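Local coordinates for uncharacterized protein Rv2277c (Mycobacterium tuberculosis, PDB 5VUG), which probably hydrolyses phosphoric diesters, being built on the TIM-barrel domain of the glycerophosphodiester phosphodiesterase family, at residues A[25-30]-A[102-107]; A[49-54]-A[74-79]; A[152-157]-A[171-176]; A[228-233]-A[263-268]. One frame throughout, in Å; residues are numbered along the deposited sequence.

Contact 1: A[25-30]-A[102-107]; sequences ENTVLA and RATPIP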
# COMPACT_ATOMS: atom_id res chain seq x y z
N GLU A 25 7.08 30.45 10.87
CA GLU A 25 5.95 29.60 11.22
C GLU A 25 5.66 29.67 12.71
O GLU A 25 6.55 29.88 13.54
CB GLU A 25 6.22 28.16 10.80
CG GLU A 25 7.45 27.53 11.45
CD GLU A 25 7.58 26.07 11.11
OE1 GLU A 25 7.79 25.76 9.93
OE2 GLU A 25 7.45 25.24 12.03
N ASN A 26 4.39 29.51 13.06
CA ASN A 26 3.99 29.40 14.46
C ASN A 26 4.37 30.63 15.30
O ASN A 26 4.69 30.51 16.48
CB ASN A 26 4.50 28.10 15.08
CG ASN A 26 3.72 26.88 14.61
OD1 ASN A 26 2.48 26.91 14.56
ND2 ASN A 26 4.44 25.80 14.26
N THR A 27 4.32 31.82 14.70
CA THR A 27 4.52 33.07 15.42
C THR A 27 3.27 33.95 15.31
O THR A 27 2.46 33.78 14.40
CB THR A 27 5.73 33.87 14.91
OG1 THR A 27 5.52 34.25 13.54
CG2 THR A 27 7.01 33.03 15.04
N VAL A 28 3.14 34.90 16.24
CA VAL A 28 2.02 35.84 16.17
C VAL A 28 2.10 36.69 14.90
O VAL A 28 1.07 36.97 14.27
CB VAL A 28 1.91 36.68 17.46
CG1 VAL A 28 0.90 37.84 17.28
CG2 VAL A 28 1.52 35.78 18.63
N LEU A 29 3.31 37.09 14.49
CA LEU A 29 3.45 37.82 13.23
C LEU A 29 2.83 37.03 12.08
O LEU A 29 2.05 37.58 11.29
CB LEU A 29 4.91 38.16 12.94
CG LEU A 29 5.14 38.92 11.61
CD1 LEU A 29 4.48 40.28 11.67
CD2 LEU A 29 6.63 39.08 11.28
N ALA A 30 3.13 35.74 12.00
CA ALA A 30 2.57 34.92 10.93
C ALA A 30 1.05 34.80 11.05
O ALA A 30 0.34 34.91 10.05
CB ALA A 30 3.22 33.54 10.92
N ARG A 102 14.69 41.47 13.62
CA ARG A 102 13.32 41.84 13.98
C ARG A 102 12.67 40.57 14.52
O ARG A 102 11.96 39.87 13.81
CB ARG A 102 12.55 42.40 12.78
CG ARG A 102 11.13 42.89 13.11
CD ARG A 102 10.04 41.92 12.61
NE ARG A 102 8.69 42.38 12.93
CZ ARG A 102 7.92 41.87 13.89
NH1 ARG A 102 8.36 40.86 14.63
NH2 ARG A 102 6.70 42.35 14.09
N ALA A 103 12.93 40.29 15.80
CA ALA A 103 12.60 38.98 16.36
C ALA A 103 11.10 38.71 16.32
O ALA A 103 10.27 39.60 16.56
CB ALA A 103 13.10 38.88 17.80
N THR A 104 10.76 37.46 16.00
CA THR A 104 9.41 36.92 16.15
C THR A 104 9.49 35.83 17.21
O THR A 104 9.90 34.70 16.92
CB THR A 104 8.92 36.33 14.81
OG1 THR A 104 9.88 35.38 14.32
CG2 THR A 104 8.74 37.42 13.76
N PRO A 105 9.14 36.13 18.47
CA PRO A 105 9.38 35.17 19.55
C PRO A 105 8.42 33.98 19.50
O PRO A 105 7.38 34.01 18.85
CB PRO A 105 9.15 35.99 20.82
CG PRO A 105 8.29 37.13 20.40
CD PRO A 105 8.63 37.41 18.96
N ILE A 106 8.78 32.94 20.24
CA ILE A 106 7.84 31.84 20.48
C ILE A 106 6.64 32.38 21.25
O ILE A 106 6.81 32.94 22.34
CB ILE A 106 8.48 30.69 21.27
CG1 ILE A 106 9.60 30.03 20.46
CG2 ILE A 106 7.41 29.68 21.70
CD1 ILE A 106 10.37 28.97 21.27
N PRO A 107 5.41 32.21 20.74
CA PRO A 107 4.22 32.66 21.48
C PRO A 107 3.59 31.54 22.30
O PRO A 107 3.75 30.36 21.98
CB PRO A 107 3.27 33.07 20.36
CG PRO A 107 3.58 32.02 19.26
CD PRO A 107 5.06 31.70 19.39
O HOH W 1 5.17 35.47 18.29
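The guanidinium of Arg102 lies with one face against Leu29: CD2 sits 4.0 Å above its plane, over the centre, and CD1 comes within 3.9 Å of NH2 on the same side. The arginine chain leaves alongside the helix, and a bend at chi2 (-105°) brings its flat end over the leucine. Leu29 leans across with CG anti to its backbone N, and its CD2 also meets Thr104 CG2 at 3.7 Å. Next along, Thr104 and Thr27 cross obliquely, the methyl CG2 of Thr27 lying 3.8 Å from Thr104 OG1. The Thr27 hydroxyl, at the N-cap of helix 28-36, accepts from Ala30 N (OG1 to N 3.2 Å) and also bonds Pro24 O. At the far end the Pro107 ring packs under the helix start, its CD 3.2 Å from Asn26 O and its CB 3.7 Å from Val28 CG2. The loop thus packs on the N-terminal end of this TIM-barrel helix, with Pro107 backbone-bonded to Leu56 of strand 54-56. Between the two segments the direct contacts are largely apolar, and a water supplies a polar link: it accepts from Val28 N and donates to Pro105 O, satisfying a backbone N-H of the first helical turn.

Contact 2: A[49-54]-A[74-79]; sequences SSDGVP and SKTVQQ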
# COMPACT_ATOMS: atom_id res chain seq x y z
N SER A 49 5.82 23.92 27.73
CA SER A 49 7.01 24.31 28.46
C SER A 49 7.24 23.39 29.66
O SER A 49 6.35 22.64 30.09
CB SER A 49 6.86 25.74 28.96
OG SER A 49 5.90 25.80 30.01
N SER A 50 8.44 23.48 30.24
CA SER A 50 8.72 22.70 31.45
C SER A 50 7.76 23.05 32.58
O SER A 50 7.47 22.20 33.43
CB SER A 50 10.16 22.92 31.91
OG SER A 50 10.34 24.23 32.44
N ASP A 51 7.27 24.30 32.62
CA ASP A 51 6.33 24.72 33.66
C ASP A 51 4.88 24.72 33.18
O ASP A 51 4.04 25.46 33.74
CB ASP A 51 6.75 26.03 34.34
CG ASP A 51 7.00 27.17 33.36
OD1 ASP A 51 7.00 26.95 32.14
OD2 ASP A 51 7.19 28.31 33.85
N GLY A 52 4.56 23.92 32.17
CA GLY A 52 3.18 23.58 31.89
C GLY A 52 2.38 24.57 31.09
O GLY A 52 1.15 24.52 31.14
N VAL A 53 3.03 25.44 30.33
CA VAL A 53 2.32 26.41 29.49
C VAL A 53 2.42 25.96 28.04
O VAL A 53 3.54 25.85 27.51
CB VAL A 53 2.87 27.83 29.67
CG1 VAL A 53 2.10 28.81 28.77
CG2 VAL A 53 2.80 28.25 31.13
N PRO A 54 1.31 25.70 27.36
CA PRO A 54 1.38 25.38 25.93
C PRO A 54 1.93 26.56 25.15
O PRO A 54 1.54 27.71 25.37
CB PRO A 54 -0.08 25.08 25.55
CG PRO A 54 -0.71 24.65 26.86
CD PRO A 54 -0.05 25.52 27.91
N SER A 74 12.38 21.46 27.99
CA SER A 74 13.57 21.70 28.80
C SER A 74 13.68 23.14 29.27
O SER A 74 14.64 23.48 29.97
CB SER A 74 14.85 21.28 28.05
OG SER A 74 15.18 22.21 27.03
N LYS A 75 12.72 24.00 28.89
CA LYS A 75 12.75 25.41 29.22
C LYS A 75 11.41 25.85 29.79
O LYS A 75 10.36 25.31 29.42
CB LYS A 75 13.08 26.27 27.99
CG LYS A 75 14.43 25.95 27.34
CD LYS A 75 14.87 27.08 26.41
CE LYS A 75 16.18 26.74 25.68
NZ LYS A 75 17.33 26.48 26.59
N THR A 76 11.45 26.83 30.68
CA THR A 76 10.24 27.46 31.18
C THR A 76 9.66 28.36 30.09
O THR A 76 10.33 28.72 29.12
CB THR A 76 10.58 28.35 32.37
OG1 THR A 76 11.44 29.41 31.92
CG2 THR A 76 11.29 27.56 33.45
N VAL A 77 8.39 28.73 30.26
CA VAL A 77 7.76 29.61 29.28
C VAL A 77 8.48 30.95 29.22
O VAL A 77 8.63 31.55 28.14
CB VAL A 77 6.25 29.75 29.55
CG1 VAL A 77 5.99 30.49 30.85
CG2 VAL A 77 5.56 30.47 28.38
N GLN A 78 8.95 31.45 30.36
CA GLN A 78 9.69 32.72 30.35
C GLN A 78 10.94 32.61 29.49
O GLN A 78 11.25 33.52 28.72
CB GLN A 78 10.02 33.15 31.78
CG GLN A 78 10.72 34.50 31.86
CD GLN A 78 10.88 34.99 33.29
OE1 GLN A 78 10.21 34.51 34.21
NE2 GLN A 78 11.78 35.96 33.48
N GLN A 79 11.65 31.48 29.58
CA GLN A 79 12.82 31.26 28.75
C GLN A 79 12.45 31.11 27.27
O GLN A 79 13.15 31.65 26.40
CB GLN A 79 13.58 30.03 29.24
CG GLN A 79 14.19 30.23 30.61
CD GLN A 79 14.70 28.96 31.24
OE1 GLN A 79 14.25 27.86 30.92
NE2 GLN A 79 15.66 29.10 32.14
O HOH W 2 13.05 24.18 32.66
O HOH W 3 8.21 30.74 33.34
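Two direct bonds join the loop 49-54 to the start of helix 77-80. Ser50 N gives a nearly straight bond to Lys75 O (2.8 Å, 169° at the hydrogen), approaching from above the carbonyl plane. Asp51 reaches over Thr76, and its OD1 accepts a hydrogen bond from Val77 N at 2.9 Å on the syn lone pair, so the carboxylate lies against a first-turn N-H, where the helix dipole would probably favour its charged form. The anti lone pair of that same OD1 accepts from Ser49 OG at 2.7 Å, a grip that fixes how the carboxylate is turned. Its other oxygen, OD2, is linked through a water to Gln78 N. Beside this polar patch Val53 and Val77 cross obliquely, Val53 CG1 lying 3.9 Å from Val77 CG2. Behind the first shell, Ser49 OG also receives Val53 N at 2.9 Å, bracing the type I turn from Ser49 to Gly52, while Thr76 and Gln79 form a capping box: Gln79 N bonds Thr76 OG1 and Thr76 N bonds Gln79 OE1. The loop is the surface hairpin connection between antiparallel strands 41-48 and 54-56, with Ser49 against Leu80 of helix 77-80, Val53 against Thr108, and Pro54 packed on helix 134-145.

Contact 3: A[152-157]-A[171-176]; sequences IVYSTN and QVAESR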
# COMPACT_ATOMS: atom_id res chain seq x y z
N ILE A 152 -9.93 22.32 17.01
CA ILE A 152 -9.92 20.90 16.65
C ILE A 152 -8.53 20.36 16.96
O ILE A 152 -7.53 20.85 16.41
CB ILE A 152 -10.23 20.71 15.15
CG1 ILE A 152 -11.60 21.33 14.79
CG2 ILE A 152 -10.16 19.22 14.75
CD1 ILE A 152 -12.78 20.66 15.47
N VAL A 153 -8.45 19.35 17.82
CA VAL A 153 -7.16 18.75 18.17
C VAL A 153 -6.82 17.67 17.15
O VAL A 153 -7.63 16.77 16.89
CB VAL A 153 -7.19 18.17 19.59
CG1 VAL A 153 -5.89 17.43 19.88
CG2 VAL A 153 -7.44 19.30 20.60
N TYR A 154 -5.62 17.76 16.58
CA TYR A 154 -5.10 16.80 15.61
C TYR A 154 -3.81 16.18 16.12
O TYR A 154 -3.04 16.82 16.84
CB TYR A 154 -4.81 17.48 14.24
CG TYR A 154 -4.35 16.45 13.24
CD1 TYR A 154 -5.28 15.65 12.57
CD2 TYR A 154 -3.00 16.24 12.98
CE1 TYR A 154 -4.88 14.67 11.69
CE2 TYR A 154 -2.58 15.26 12.10
CZ TYR A 154 -3.53 14.48 11.45
OH TYR A 154 -3.11 13.50 10.57
N SER A 155 -3.57 14.92 15.74
CA SER A 155 -2.26 14.30 15.90
C SER A 155 -2.10 13.17 14.89
O SER A 155 -3.08 12.50 14.53
CB SER A 155 -2.05 13.74 17.32
OG SER A 155 -0.75 13.19 17.49
N THR A 156 -0.86 12.93 14.45
CA THR A 156 -0.59 11.69 13.72
C THR A 156 -0.59 10.46 14.63
O THR A 156 -0.63 9.34 14.12
CB THR A 156 0.76 11.75 12.99
OG1 THR A 156 1.80 11.94 13.96
CG2 THR A 156 0.81 12.90 11.96
N ASN A 157 -0.57 10.65 15.95
CA ASN A 157 -0.33 9.59 16.92
C ASN A 157 -1.65 9.23 17.59
O ASN A 157 -2.27 10.07 18.26
CB ASN A 157 0.68 10.09 17.96
CG ASN A 157 1.10 9.02 18.94
OD1 ASN A 157 0.31 8.17 19.34
ND2 ASN A 157 2.36 9.08 19.36
N GLN A 171 -12.84 19.06 21.17
CA GLN A 171 -13.17 18.52 19.86
C GLN A 171 -11.92 17.90 19.27
O GLN A 171 -10.87 18.55 19.22
CB GLN A 171 -13.64 19.64 18.94
CG GLN A 171 -14.85 20.41 19.42
CD GLN A 171 -15.33 21.37 18.34
OE1 GLN A 171 -14.83 22.50 18.23
NE2 GLN A 171 -16.27 20.92 17.52
N VAL A 172 -12.02 16.66 18.80
CA VAL A 172 -10.85 15.90 18.38
C VAL A 172 -11.05 15.36 16.97
O VAL A 172 -12.09 14.78 16.66
CB VAL A 172 -10.54 14.75 19.37
CG1 VAL A 172 -9.27 14.03 18.99
CG2 VAL A 172 -10.48 15.28 20.83
N ALA A 173 -10.04 15.56 16.12
CA ALA A 173 -10.09 14.98 14.78
C ALA A 173 -10.02 13.45 14.85
O ALA A 173 -9.52 12.87 15.81
CB ALA A 173 -8.92 15.48 13.94
N GLU A 174 -10.54 12.81 13.81
CA GLU A 174 -10.38 11.38 13.66
C GLU A 174 -8.90 11.02 13.72
O GLU A 174 -8.05 11.75 13.21
CB GLU A 174 -10.96 10.94 12.32
CG GLU A 174 -10.75 9.47 12.04
CD GLU A 174 -11.63 8.96 10.93
OE1 GLU A 174 -11.26 9.16 9.75
OE2 GLU A 174 -12.68 8.37 11.25
N SER A 175 -8.58 9.88 14.35
CA SER A 175 -7.19 9.45 14.40
C SER A 175 -6.65 9.19 12.99
O SER A 175 -7.38 8.75 12.09
CB SER A 175 -7.03 8.19 15.25
OG SER A 175 -7.52 7.06 14.55
N ARG A 176 -5.37 9.47 12.80
CA ARG A 176 -4.77 9.24 11.49
C ARG A 176 -4.83 7.76 11.11
O ARG A 176 -5.04 7.42 9.94
CB ARG A 176 -3.34 9.78 11.44
CG ARG A 176 -2.69 9.70 10.07
CD ARG A 176 -1.39 10.47 10.06
NE ARG A 176 -0.75 10.52 8.75
CZ ARG A 176 -0.64 11.63 8.02
NH1 ARG A 176 -1.13 12.79 8.47
NH2 ARG A 176 -0.02 11.59 6.85
O HOH W 4 -6.76 13.48 16.52
O HOH W 5 -4.05 10.10 15.40
O HOH W 6 -5.90 12.99 14.34
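This is the sheet pairing of a beta-alpha-beta unit of the TIM barrel: strand 151-154 runs on into helix 158-165, and the chain returns as the short strand 171-172, parallel to the first. The register pairs Val153 with Val172. Val153 uses both its backbone groups on the new strand, N giving to Gln171 O at 2.9 Å and O accepting from Ala173 N at 2.8 Å; both bonds are almost straight and lie in the carbonyl planes. Val172 turns to the side of helix 158-165, against Thr161 and Ala164. On the other side of the sheet Ile152 spreads its branches, CD1 on Gln171 CB (3.7 Å) and CG2 near the methyl of Ala173. Beyond Ala173 the strands part and waters link the backbones: one accepts from Arg176 N and donates to Ser155 O. Ser155 OG, bonded to Leu126 O, also accepts from Asn157 N in an ST turn.

Tyr154 projects with CG anti to its backbone N, the edge of its ring at CD1 touching Ala173 CB (3.9 Å); its ring also meets Trp43 at about 50° between planes and Phe249 edge-to-face. A bound glycerol lies close to its side chain. Arg176, extended from CG to NE alongside Thr156, carries further charge partners: NH2 pairs with Glu205, and NE with Glu214 of the second subunit, which ties this corner to the dimer contact. Its remaining terminal nitrogen, NH1, donates to Tyr154 OH at 3.0 Å, with the oxygen in the guanidinium plane at its edge and the two flat groups 76° apart.

Contact 4: A[228-233]-A[263-268]; sequences ELWDEA and IGLDAV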
# COMPACT_ATOMS: atom_id res chain seq x y z
N GLU A 228 -2.29 8.85 -4.16
CA GLU A 228 -3.20 9.99 -4.28
C GLU A 228 -4.59 9.51 -3.86
O GLU A 228 -5.33 8.94 -4.67
CB GLU A 228 -3.17 10.52 -5.72
CG GLU A 228 -1.76 10.94 -6.14
CD GLU A 228 -1.69 11.42 -7.59
OE1 GLU A 228 -2.75 11.76 -8.17
OE2 GLU A 228 -0.57 11.46 -8.14
N LEU A 229 -4.93 9.73 -2.59
CA LEU A 229 -6.03 9.01 -1.96
C LEU A 229 -7.36 9.75 -1.97
O LEU A 229 -8.40 9.12 -1.73
CB LEU A 229 -5.67 8.67 -0.51
CG LEU A 229 -4.49 7.70 -0.41
CD1 LEU A 229 -4.01 7.65 1.03
CD2 LEU A 229 -4.88 6.30 -0.90
N TRP A 230 -7.36 11.06 -2.23
CA TRP A 230 -8.59 11.84 -2.25
C TRP A 230 -9.10 11.92 -3.69
O TRP A 230 -8.41 12.46 -4.56
CB TRP A 230 -8.36 13.25 -1.71
CG TRP A 230 -8.09 13.34 -0.22
CD1 TRP A 230 -6.94 13.81 0.36
CD2 TRP A 230 -8.97 12.99 0.85
NE1 TRP A 230 -7.06 13.77 1.74
CE2 TRP A 230 -8.30 13.27 2.06
CE3 TRP A 230 -10.27 12.47 0.91
CZ2 TRP A 230 -8.88 13.04 3.31
CZ3 TRP A 230 -10.85 12.23 2.15
CH2 TRP A 230 -10.15 12.52 3.34
N ASP A 231 -10.30 11.40 -3.92
CA ASP A 231 -11.02 11.51 -5.18
C ASP A 231 -12.50 11.64 -4.85
O ASP A 231 -12.89 11.62 -3.68
CB ASP A 231 -10.67 10.37 -6.15
CG ASP A 231 -10.86 8.98 -5.54
OD1 ASP A 231 -11.75 8.78 -4.68
OD2 ASP A 231 -10.12 8.06 -5.95
N GLU A 232 -13.34 11.78 -5.88
CA GLU A 232 -14.76 11.94 -5.63
C GLU A 232 -15.31 10.78 -4.80
O GLU A 232 -16.08 10.99 -3.86
CB GLU A 232 -15.54 12.09 -6.93
CG GLU A 232 -16.95 12.64 -6.71
CD GLU A 232 -17.77 12.71 -7.99
OE1 GLU A 232 -18.99 12.44 -7.93
OE2 GLU A 232 -17.19 13.04 -9.05
N ALA A 233 -14.87 9.55 -5.10
CA ALA A 233 -15.41 8.39 -4.40
C ALA A 233 -15.02 8.37 -2.93
O ALA A 233 -15.85 8.09 -2.07
CB ALA A 233 -14.97 7.10 -5.10
N ILE A 263 -13.26 17.93 -6.24
CA ILE A 263 -13.79 16.81 -5.46
C ILE A 263 -14.51 17.26 -4.19
O ILE A 263 -15.10 16.42 -3.50
CB ILE A 263 -12.72 15.74 -5.16
CG1 ILE A 263 -11.67 16.27 -4.17
CG2 ILE A 263 -12.07 15.29 -6.46
CD1 ILE A 263 -10.54 15.28 -3.89
N GLY A 264 -14.49 18.55 -3.87
CA GLY A 264 -15.26 19.04 -2.75
C GLY A 264 -14.65 18.84 -1.38
O GLY A 264 -15.38 18.64 -0.41
N LEU A 265 -13.32 18.88 -1.26
CA LEU A 265 -12.72 18.89 0.06
C LEU A 265 -13.21 20.10 0.85
O LEU A 265 -13.34 21.20 0.30
CB LEU A 265 -11.20 18.94 -0.03
CG LEU A 265 -10.48 17.76 -0.67
CD1 LEU A 265 -8.97 17.93 -0.55
CD2 LEU A 265 -10.93 16.44 -0.06
N ASP A 266 -13.48 19.90 2.13
CA ASP A 266 -13.94 20.99 2.98
C ASP A 266 -12.86 22.03 3.19
O ASP A 266 -13.17 23.21 3.41
CB ASP A 266 -14.42 20.46 4.32
CG ASP A 266 -15.64 19.58 4.19
OD1 ASP A 266 -16.77 20.13 4.13
OD2 ASP A 266 -15.47 18.36 4.10
N ALA A 267 -11.59 21.62 3.15
CA ALA A 267 -10.49 22.51 3.49
C ALA A 267 -9.22 22.05 2.79
O ALA A 267 -9.07 20.86 2.46
CB ALA A 267 -10.26 22.51 5.01
N VAL A 268 -8.31 23.00 2.58
CA VAL A 268 -6.96 22.74 2.09
C VAL A 268 -5.95 23.40 3.02
O VAL A 268 -6.16 24.52 3.49
CB VAL A 268 -6.75 23.21 0.64
CG1 VAL A 268 -7.60 22.39 -0.32
CG2 VAL A 268 -7.06 24.71 0.48
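The chain enters helix 232-239 at Asp231 on one side and leaves helix 254-263 at Gly264 on the other, the nearest CA atoms being those of Glu232 and Ile263 (5.0 Å). Gly264 ends its helix in a Schellman motif, its positive phi (80°) turning the chain toward strand 267-270. Ile263, the last residue before that turn, drives its side chain against residues 230-232: CG1 takes the crowded position between N and the carbonyl carbon (chi1 70°), and an extended chi2 carries CD1 to 3.7 Å from Trp230 CB and 3.6 Å from Trp230 O. Its other branch, CG2, rests 3.8 Å from Glu232 N, under the start of the helix whose N-cap is Asp231, OD1 accepting from Ser234 N. In the TIM barrel this joins the loop entering one outer helix to the connection between helix 254-263 and the next strand. Leu265 comes across obliquely and lays CD2 over one face of the Trp230 indole, 3.9 Å above the plane and offset toward the rim, nearest Trp230 CD2 and CE3. The indole NE1 bonds Phe204 O, and Phe238 meets the ring edge-to-face. Val246 of strand 245-249 touches both Trp230 and Leu265.

How the contacts relate
Contacts 1 and 2 lie on the same side of the chain's centre, about 17 Å apart between centres and about 5 Å between nearest atoms; in sequence, contact 2 falls between the two segments of contact 1. Contact 4 is on the opposite side, its centre about 32 Å from that of contact 1 and about 39 Å from that of contact 2. Contact 3 lies deeper, about 10 Å from the chain's centre; with contact 4 it reaches the same barrel sheet, nearest atoms about 7 Å apart. Its glycerol distance is the shortest, about 4 Å from Tyr154 against about 9 Å for Asn26 and about 11 Å for Trp230. Calcium is about 9 Å from Ile152.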